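Local coordinates for protein amidohydrolase (Thermotoga maritima, PDB 3OOQ) that is a probable amidohydrolase that may hydrolyse cyclic amide bonds, possibly with allantoinase-like activity, at residues I179-Y182 with F183-K187; I233-A236 with I237-A240; A315-Q318 with A319-M323; S352-P355 with G356-A359. One frame throughout, in Å; residues are numbered along the deposited sequence.

Interaction 1. Residues I179-Y182 with F183-K187; sequences IRDY and FTKVK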
loop_
_atom_site.group_PDB
_atom_site.type_symbol
_atom_site.label_atom_id
_atom_site.label_comp_id
_atom_site.label_asym_id
_atom_site.label_seq_id
_atom_site.Cartn_x
_atom_site.Cartn_y
_atom_site.Cartn_z
ATOM N N ILE F 179 22.631 -14.280 -14.371
ATOM C CA ILE F 179 23.598 -14.146 -15.450
ATOM C C ILE F 179 23.839 -15.505 -16.144
ATOM O O ILE F 179 23.834 -15.593 -17.375
ATOM C CB ILE F 179 24.902 -13.506 -14.929
ATOM C CG1 ILE F 179 24.596 -12.060 -14.468
ATOM C CG2 ILE F 179 26.015 -13.520 -16.021
ATOM C CD1 ILE F 179 25.640 -11.441 -13.556
ATOM N N ARG F 180 24.002 -16.561 -15.357
ATOM C CA ARG F 180 24.147 -17.902 -15.935
ATOM C C ARG F 180 22.961 -18.290 -16.804
ATOM O O ARG F 180 23.114 -18.895 -17.881
ATOM C CB ARG F 180 24.246 -18.951 -14.842
ATOM C CG ARG F 180 25.614 -19.333 -14.483
ATOM C CD ARG F 180 25.687 -20.788 -13.938
ATOM N NE ARG F 180 27.063 -20.921 -13.537
ATOM C CZ ARG F 180 27.550 -20.391 -12.423
ATOM N NH1 ARG F 180 28.843 -20.510 -12.144
ATOM N NH2 ARG F 180 26.733 -19.774 -11.567
ATOM N N ASP F 181 21.770 -17.985 -16.302
ATOM C CA ASP F 181 20.558 -18.310 -17.011
ATOM C C ASP F 181 20.571 -17.562 -18.350
ATOM O O ASP F 181 20.260 -18.149 -19.383
ATOM C CB ASP F 181 19.339 -17.941 -16.153
ATOM C CG ASP F 181 18.044 -18.218 -16.839
ATOM O OD1 ASP F 181 17.632 -19.390 -16.871
ATOM O OD2 ASP F 181 17.428 -17.266 -17.359
ATOM N N TYR F 182 20.939 -16.277 -18.316
ATOM C CA TYR F 182 20.967 -15.447 -19.508
ATOM C C TYR F 182 21.844 -16.076 -20.590
ATOM O O TYR F 182 21.409 -16.290 -21.733
ATOM C CB TYR F 182 21.463 -14.029 -19.186
ATOM C CG TYR F 182 21.748 -13.180 -20.419
ATOM C CD1 TYR F 182 20.723 -12.842 -21.313
ATOM C CD2 TYR F 182 23.043 -12.734 -20.702
ATOM C CE1 TYR F 182 20.968 -12.093 -22.430
ATOM C CE2 TYR F 182 23.298 -11.934 -21.834
ATOM C CZ TYR F 182 22.251 -11.642 -22.700
ATOM O OH TYR F 182 22.469 -10.891 -23.832
ATOM N N PHE F 183 23.083 -16.386 -20.239
ATOM C CA PHE F 183 23.985 -16.945 -21.244
ATOM C C PHE F 183 23.582 -18.365 -21.684
ATOM O O PHE F 183 23.841 -18.751 -22.831
ATOM C CB PHE F 183 25.460 -16.842 -20.801
ATOM C CG PHE F 183 26.015 -15.444 -20.940
ATOM C CD1 PHE F 183 26.234 -14.898 -22.204
ATOM C CD2 PHE F 183 26.282 -14.662 -19.817
ATOM C CE1 PHE F 183 26.718 -13.589 -22.355
ATOM C CE2 PHE F 183 26.775 -13.362 -19.951
ATOM C CZ PHE F 183 27.001 -12.827 -21.232
ATOM N N THR F 184 22.939 -19.132 -20.802
ATOM C CA THR F 184 22.430 -20.449 -21.204
ATOM C C THR F 184 21.424 -20.261 -22.358
ATOM O O THR F 184 21.442 -20.990 -23.362
ATOM C CB THR F 184 21.771 -21.200 -20.004
ATOM O OG1 THR F 184 22.746 -21.420 -18.984
ATOM C CG2 THR F 184 21.206 -22.531 -20.411
ATOM N N LYS F 185 20.565 -19.252 -22.225
ATOM C CA LYS F 185 19.610 -18.937 -23.290
ATOM C C LYS F 185 20.275 -18.418 -24.563
ATOM O O LYS F 185 19.815 -18.737 -25.654
ATOM C CB LYS F 185 18.568 -17.941 -22.795
ATOM C CG LYS F 185 17.637 -18.571 -21.804
ATOM C CD LYS F 185 17.281 -17.580 -20.722
ATOM C CE LYS F 185 15.850 -17.147 -20.797
ATOM N NZ LYS F 185 15.250 -16.968 -19.405
ATOM N N VAL F 186 21.324 -17.608 -24.413
ATOM C CA VAL F 186 22.152 -17.158 -25.536
ATOM C C VAL F 186 22.717 -18.351 -26.333
ATOM O O VAL F 186 22.622 -18.387 -27.554
ATOM C CB VAL F 186 23.289 -16.204 -25.075
ATOM C CG1 VAL F 186 24.232 -15.857 -26.255
ATOM C CG2 VAL F 186 22.687 -14.915 -24.485
ATOM N N LYS F 187 23.267 -19.337 -25.630
ATOM C CA LYS F 187 23.705 -20.575 -26.270
ATOM C C LYS F 187 22.598 -21.312 -27.014
ATOM O O LYS F 187 22.821 -21.758 -28.133
ATOM C CB LYS F 187 24.411 -21.501 -25.280
ATOM C CG LYS F 187 25.611 -20.832 -24.604
ATOM C CD LYS F 187 26.793 -21.752 -24.450
ATOM C CE LYS F 187 26.569 -22.817 -23.409
ATOM N NZ LYS F 187 27.574 -23.915 -23.550
#
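Two turns in the middle of the long helix 172-198 bring Y182 against F183 and V186, while D181 and K185 pair on another side of the helix. The two rings meet edge-to-face: the edge of Y182 is directed at the face of F183, with centroids 4.8 Å apart and planes at 63°. Y182 CD2 stands over the centre of the F183 ring, and I179 CG2 reaches that ring at its edge, in plane, 4.0 Å from F183 CD2. With CG anti to the backbone N (chi1 170°), the Y182 ring leans along the helix toward V186, one turn further on, whose CG2 sits over one face in a CH-pi contact, 3.9 Å from the ring centroid. The phenol OH of Y182 is bound by the carbonyl of K209, and helix 208-217 covers this apolar side through M210 and L217. At the i, i+4 spacing, K185 NZ donates to D181 OD2 at 3.0 Å on the syn lone pair, closing a salt bridge. T184 turns its hydroxyl back on the preceding turn: OG1 gives a hydrogen bond of 2.8 Å to R180 O, which also accepts T184 N from the opposite face of the carbonyl plane. R180 forms salt bridges with E242 of helix 230-243, through NE, and with D95 of the second subunit, through NH2. The whole is typical of an amphipathic helix, with aromatic and aliphatic side chains packed inward and an i, i+4 ion pair along its more polar side.

Interaction 2. Residues I233-A236 with I237-A240; sequences ILTA and IRIA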
loop_
_atom_site.group_PDB
_atom_site.type_symbol
_atom_site.label_atom_id
_atom_site.label_comp_id
_atom_site.label_asym_id
_atom_site.label_seq_id
_atom_site.Cartn_x
_atom_site.Cartn_y
_atom_site.Cartn_z
ATOM N N ILE F 233 34.422 -10.655 -7.584
ATOM C CA ILE F 233 35.384 -10.620 -8.703
ATOM C C ILE F 233 35.657 -12.031 -9.223
ATOM O O ILE F 233 35.631 -12.280 -10.420
ATOM C CB ILE F 233 36.725 -9.928 -8.307
ATOM C CG1 ILE F 233 36.504 -8.482 -7.830
ATOM C CG2 ILE F 233 37.701 -9.931 -9.479
ATOM C CD1 ILE F 233 37.674 -7.927 -6.954
ATOM N N LEU F 234 35.878 -12.968 -8.316
ATOM C CA LEU F 234 36.182 -14.357 -8.697
ATOM C C LEU F 234 34.966 -15.036 -9.328
ATOM O O LEU F 234 35.114 -15.803 -10.256
ATOM C CB LEU F 234 36.686 -15.160 -7.495
ATOM C CG LEU F 234 38.035 -14.705 -6.932
ATOM C CD1 LEU F 234 38.204 -15.238 -5.508
ATOM C CD2 LEU F 234 39.191 -15.177 -7.820
ATOM N N THR F 235 33.771 -14.717 -8.834
ATOM C CA THR F 235 32.526 -15.229 -9.433
ATOM C C THR F 235 32.390 -14.721 -10.868
ATOM O O THR F 235 32.060 -15.476 -11.775
ATOM C CB THR F 235 31.276 -14.789 -8.604
ATOM O OG1 THR F 235 31.332 -15.397 -7.320
ATOM C CG2 THR F 235 29.962 -15.223 -9.274
ATOM N N ALA F 236 32.633 -13.425 -11.065
ATOM C CA ALA F 236 32.608 -12.849 -12.405
ATOM C C ALA F 236 33.555 -13.620 -13.348
ATOM O O ALA F 236 33.181 -13.983 -14.473
ATOM C CB ALA F 236 32.978 -11.378 -12.339
ATOM N N ILE F 237 34.765 -13.912 -12.870
ATOM C CA ILE F 237 35.744 -14.694 -13.663
ATOM C C ILE F 237 35.235 -16.133 -13.929
ATOM O O ILE F 237 35.331 -16.640 -15.066
ATOM C CB ILE F 237 37.153 -14.694 -12.987
ATOM C CG1 ILE F 237 37.705 -13.260 -12.905
ATOM C CG2 ILE F 237 38.168 -15.588 -13.751
ATOM C CD1 ILE F 237 38.816 -13.104 -11.869
ATOM N N ARG F 238 34.666 -16.776 -12.904
ATOM C CA ARG F 238 34.152 -18.142 -13.069
ATOM C C ARG F 238 33.117 -18.202 -14.171
ATOM O O ARG F 238 33.130 -19.114 -14.995
ATOM C CB ARG F 238 33.542 -18.700 -11.784
ATOM C CG ARG F 238 34.538 -19.302 -10.842
ATOM C CD ARG F 238 33.862 -20.226 -9.797
ATOM N NE ARG F 238 32.704 -19.642 -9.102
ATOM C CZ ARG F 238 32.759 -18.709 -8.157
ATOM N NH1 ARG F 238 33.926 -18.191 -7.765
ATOM N NH2 ARG F 238 31.627 -18.281 -7.594
ATOM N N ILE F 239 32.230 -17.218 -14.189
ATOM C CA ILE F 239 31.199 -17.187 -15.220
ATOM C C ILE F 239 31.793 -16.919 -16.610
ATOM O O ILE F 239 31.406 -17.559 -17.582
ATOM C CB ILE F 239 30.081 -16.191 -14.863
ATOM C CG1 ILE F 239 29.257 -16.786 -13.694
ATOM C CG2 ILE F 239 29.202 -15.915 -16.088
ATOM C CD1 ILE F 239 28.402 -15.793 -12.953
ATOM N N ALA F 240 32.712 -15.964 -16.691
ATOM C CA ALA F 240 33.377 -15.650 -17.954
ATOM C C ALA F 240 34.039 -16.900 -18.529
ATOM O O ALA F 240 33.924 -17.177 -19.725
ATOM C CB ALA F 240 34.397 -14.541 -17.765
#
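T235 and R238 face each other along helix 230-243, the helical crossover of the beta-alpha-beta unit formed with strands 223-227 and 247-249. The guanidinium of R238 folds back over the preceding turn, because its chain bends at chi3 (-50°), and T235 CA lies 3.4 Å above the guanidinium plane, toward its rim. From there R238 NH2 reaches T235 OG1 at 2.9 Å, but the N-H to acceptor angle of 122° marks the bond as weak. Each of these groups has a stronger partner: T235 OG1 is hydrogen-bonded to D231 O one turn earlier, and R238 NH2 forms a salt bridge with D95 of the second subunit. The arginine is therefore held at the subunit interface mainly by that carboxylate, with the threonine as a lesser contact.

Four carbonyls are satisfied by the amides one turn on: I233 O, L234 O, T235 O and A236 O accept from the amides of I237, R238, I239 and A240 in turn. The bond from I237 N to I233 O is 3.1 Å long. R238 N lies 2.9 Å from L234 O. The apolar side chains pack into the fold: I233 and A236 rest on I249, I237 and A240 on L247, and I239 on A176 and I179 of helix 172-198. I233 and I237 run side by side, and their closest side-chain atoms are I233 CG2 and I237 CD1, 4.1 Å apart.

Interaction 3. Residues A315-Q318 with A319-M323; sequences ATVQ and AATAM
With chi1 at -64°, T321 turns OG1 beside its own backbone N and back toward V317, the residue one turn earlier in helix 315-321. The hydroxyl thereby donates to V317 O at 2.8 Å, while T321 N binds the same oxygen at 3.1 Å. These two donors come from opposite faces of the carbonyl plane, each tilted 29° from it, so a single acceptor carries both the helical i, i+4 bond and a side-chain bond. With a valine here, a methyl would stand in the place of the hydroxyl, and V317 O would probably lose its second donor and keep only the bond from the amide.

Along the same helix A319 N and A320 N bind A315 O and T316 O in the regular i, i+4 pattern. A322 N reaches Q318 O only weakly, at 3.4 Å, and also binds A319 O, an i, i+3 bond. A319 rests on L303 and L336, and A320 on F369. T321 and V317 also meet V317 and T321 of the third subunit, respectively. Q318 extends from the helix, CG anti to the backbone N (chi1 179°), and its buried amide is held at both ends, with OE1 accepting from L274 N and L275 N and NE2 donating to M304 O.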
loop_
_atom_site.group_PDB
_atom_site.type_symbol
_atom_site.label_atom_id
_atom_site.label_comp_id
_atom_site.label_asym_id
_atom_site.label_seq_id
_atom_site.Cartn_x
_atom_site.Cartn_y
_atom_site.Cartn_z
ATOM N N ALA F 315 39.522 14.252 -12.745
ATOM C CA ALA F 315 40.333 13.067 -13.006
ATOM C C ALA F 315 41.804 13.252 -12.583
ATOM O O ALA F 315 42.401 12.337 -11.982
ATOM C CB ALA F 315 40.238 12.667 -14.470
ATOM N N THR F 316 42.387 14.417 -12.894
ATOM C CA THR F 316 43.797 14.672 -12.540
ATOM C C THR F 316 43.993 14.844 -11.052
ATOM O O THR F 316 45.095 14.606 -10.538
ATOM C CB THR F 316 44.422 15.888 -13.279
ATOM O OG1 THR F 316 43.713 17.092 -12.942
ATOM C CG2 THR F 316 44.373 15.665 -14.786
ATOM N N VAL F 317 42.939 15.289 -10.369
ATOM C CA VAL F 317 42.977 15.479 -8.927
ATOM C C VAL F 317 43.044 14.115 -8.235
ATOM O O VAL F 317 43.861 13.913 -7.321
ATOM C CB VAL F 317 41.760 16.297 -8.392
ATOM C CG1 VAL F 317 41.874 16.511 -6.888
ATOM C CG2 VAL F 317 41.652 17.646 -9.085
ATOM N N GLN F 318 42.197 13.187 -8.680
ATOM C CA GLN F 318 42.212 11.828 -8.159
ATOM C C GLN F 318 43.555 11.128 -8.444
ATOM O O GLN F 318 44.150 10.540 -7.544
ATOM C CB GLN F 318 41.073 10.992 -8.743
ATOM C CG GLN F 318 41.111 9.564 -8.195
ATOM C CD GLN F 318 39.971 8.690 -8.650
ATOM O OE1 GLN F 318 39.406 7.959 -7.840
ATOM N NE2 GLN F 318 39.639 8.726 -9.948
ATOM N N ALA F 319 44.025 11.199 -9.687
ATOM C CA ALA F 319 45.311 10.570 -10.036
ATOM C C ALA F 319 46.440 11.139 -9.188
ATOM O O ALA F 319 47.120 10.388 -8.491
ATOM C CB ALA F 319 45.608 10.720 -11.510
ATOM N N ALA F 320 46.603 12.465 -9.205
ATOM C CA ALA F 320 47.647 13.138 -8.412
ATOM C C ALA F 320 47.668 12.699 -6.954
ATOM O O ALA F 320 48.721 12.404 -6.407
ATOM C CB ALA F 320 47.507 14.633 -8.511
ATOM N N THR F 321 46.491 12.625 -6.337
ATOM C CA THR F 321 46.354 12.235 -4.928
ATOM C C THR F 321 46.927 10.842 -4.668
ATOM O O THR F 321 47.416 10.549 -3.565
ATOM C CB THR F 321 44.877 12.301 -4.485
ATOM O OG1 THR F 321 44.436 13.660 -4.553
ATOM C CG2 THR F 321 44.675 11.777 -3.055
ATOM N N ALA F 322 46.901 9.987 -5.684
ATOM C CA ALA F 322 47.433 8.640 -5.500
ATOM C C ALA F 322 48.933 8.650 -5.209
ATOM O O ALA F 322 49.451 7.695 -4.628
ATOM C CB ALA F 322 47.086 7.739 -6.664
HETATM N N MSE F 323 49.619 9.741 -5.560
HETATM C CA MSE F 323 51.040 9.920 -5.189
HETATM C C MSE F 323 51.261 9.954 -3.679
HETATM O O MSE F 323 52.376 9.751 -3.217
HETATM C CB MSE F 323 51.659 11.158 -5.846
HETATM C CG MSE F 323 51.697 11.081 -7.357
HETATM SE SE MSE F 323 52.694 12.507 -8.262
HETATM C CE MSE F 323 51.656 14.080 -7.713
#

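Interaction 4. Residues S352-P355 with G356-A359; sequences SIEP and GKDA. With GOL (glycerol), chain N.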
loop_
_atom_site.group_PDB
_atom_site.type_symbol
_atom_site.label_atom_id
_atom_site.label_comp_id
_atom_site.label_asym_id
_atom_site.label_seq_id
_atom_site.Cartn_x
_atom_site.Cartn_y
_atom_site.Cartn_z
ATOM N N SER F 352 47.814 8.443 -26.436
ATOM C CA SER F 352 49.256 8.746 -26.540
ATOM C C SER F 352 49.550 9.769 -27.629
ATOM O O SER F 352 48.736 9.971 -28.548
ATOM C CB SER F 352 50.087 7.472 -26.799
ATOM O OG SER F 352 49.824 6.914 -28.089
ATOM N N ILE F 353 50.708 10.414 -27.531
ATOM C CA ILE F 353 51.146 11.293 -28.605
ATOM C C ILE F 353 52.143 10.545 -29.478
ATOM O O ILE F 353 53.366 10.667 -29.312
ATOM C CB ILE F 353 51.728 12.642 -28.123
ATOM C CG1 ILE F 353 50.802 13.296 -27.086
ATOM C CG2 ILE F 353 51.950 13.567 -29.329
ATOM C CD1 ILE F 353 51.221 14.690 -26.637
ATOM N N GLU F 354 51.599 9.749 -30.389
ATOM C CA GLU F 354 52.401 9.023 -31.349
ATOM C C GLU F 354 51.893 9.320 -32.751
ATOM O O GLU F 354 50.680 9.474 -32.942
ATOM C CB GLU F 354 52.287 7.515 -31.099
ATOM C CG GLU F 354 52.947 7.030 -29.818
ATOM C CD GLU F 354 52.560 5.596 -29.464
ATOM O OE1 GLU F 354 52.012 4.888 -30.339
ATOM O OE2 GLU F 354 52.800 5.181 -28.305
ATOM N N PRO F 355 52.802 9.352 -33.737
ATOM C CA PRO F 355 52.370 9.450 -35.127
ATOM C C PRO F 355 51.310 8.419 -35.478
ATOM O O PRO F 355 51.412 7.246 -35.101
ATOM C CB PRO F 355 53.663 9.185 -35.911
ATOM C CG PRO F 355 54.733 9.694 -34.981
ATOM C CD PRO F 355 54.271 9.235 -33.632
ATOM N N GLY F 356 50.283 8.860 -36.184
ATOM C CA GLY F 356 49.233 7.970 -36.594
ATOM C C GLY F 356 48.035 7.970 -35.664
ATOM O O GLY F 356 46.954 7.554 -36.073
ATOM N N LYS F 357 48.208 8.417 -34.418
ATOM C CA LYS F 357 47.074 8.470 -33.462
ATOM C C LYS F 357 46.186 9.690 -33.752
ATOM O O LYS F 357 46.632 10.657 -34.383
ATOM C CB LYS F 357 47.551 8.528 -31.999
ATOM C CG LYS F 357 48.374 7.341 -31.420
ATOM C CD LYS F 357 48.534 6.140 -32.343
ATOM C CE LYS F 357 48.955 4.915 -31.565
ATOM N NZ LYS F 357 50.072 4.175 -32.255
ATOM N N ASP F 358 44.938 9.636 -33.299
ATOM C CA ASP F 358 44.043 10.793 -33.315
ATOM C C ASP F 358 44.660 11.992 -32.570
ATOM O O ASP F 358 45.243 11.830 -31.496
ATOM C CB ASP F 358 42.692 10.440 -32.665
ATOM C CG ASP F 358 41.886 9.390 -33.456
ATOM O OD1 ASP F 358 42.331 8.936 -34.532
ATOM O OD2 ASP F 358 40.775 9.027 -32.991
ATOM N N ALA F 359 44.495 13.195 -33.130
ATOM C CA ALA F 359 45.078 14.403 -32.544
ATOM C C ALA F 359 44.164 14.963 -31.456
ATOM O O ALA F 359 43.548 16.038 -31.594
ATOM C CB ALA F 359 45.367 15.427 -33.607
HETATM C C1 GOL N . 50.120 2.797 -28.183
HETATM O O1 GOL N . 51.386 2.973 -27.582
HETATM C C2 GOL N . 50.192 1.790 -29.336
HETATM O O2 GOL N . 50.974 2.304 -30.404
HETATM C C3 GOL N . 50.735 0.450 -28.816
HETATM O O3 GOL N . 50.347 -0.560 -29.719
HETATM O O HOH W 1 46.137 10.123 -29.363
HETATM O O HOH W 2 51.072 4.341 -35.227
#
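E354 OE1 is gripped by two donors, K357 NZ at 2.8 Å and O2 of a glycerol molecule, on the type II beta turn that runs from E354 to K357. The first closes a salt bridge, met nearly along the C-O axis of the carboxylate. NZ of the lysine also donates to glycerol O2, so carboxylate, ammonium and hydroxyl form a small ring of bonds. The other carboxylate oxygen, E354 OE2, accepts from glycerol O1 at 2.7 Å and is hydrogen-bonded to T18. The glycerol probably comes from the crystallisation liquor, so this site need not reflect a natural ligand.

E354 and K357 lie side by side and point the same way. A nearly eclipsed chi2 of -5° bends the lysine chain near its root, and its CG passes 3.7 Å from S352 OG. Were K357 replaced by an alanine, E354 OE1 would probably lose its positive mate and the carboxylate would be freer to turn. The turn itself is closed by K357 N binding E354 O at 3.1 Å. At its third position G356 adopts phi 96° and psi -20°, where a CB would clash with the carbonyl oxygen of P355.

The loop lies against the small sheet near the amino terminus, with backbone hydrogen bonds between G356 and K357 and V33 of strand 32-37. Two waters complete the polar network: one bridges K357 NZ and P355 O, and the other donates to both S352 O and D358 O, 2.7 Å from S352 O.

Interactions 1 and 2 belong to neighbouring helices, 172-198 and 230-243; they touch where I179 CG2 meets I239 CG2, and D95 of the second subunit pairs with both R180 and R238. Interaction 3 is likewise buried but sits on helix 315-321, about 40 Å from interaction 1 between centres, and faces the third subunit. Interaction 4 is the surface contact, a turn between helix 338-343 and strand 361-364 that no other protein chain of the assembly touches. A threonine hydroxyl doubles the helical bond in both interactions 1 and 3; aromatic packing marks interaction 1, an arginine turned to an interface interaction 2, and a salt bridge joined by a bound glycerol interaction 4.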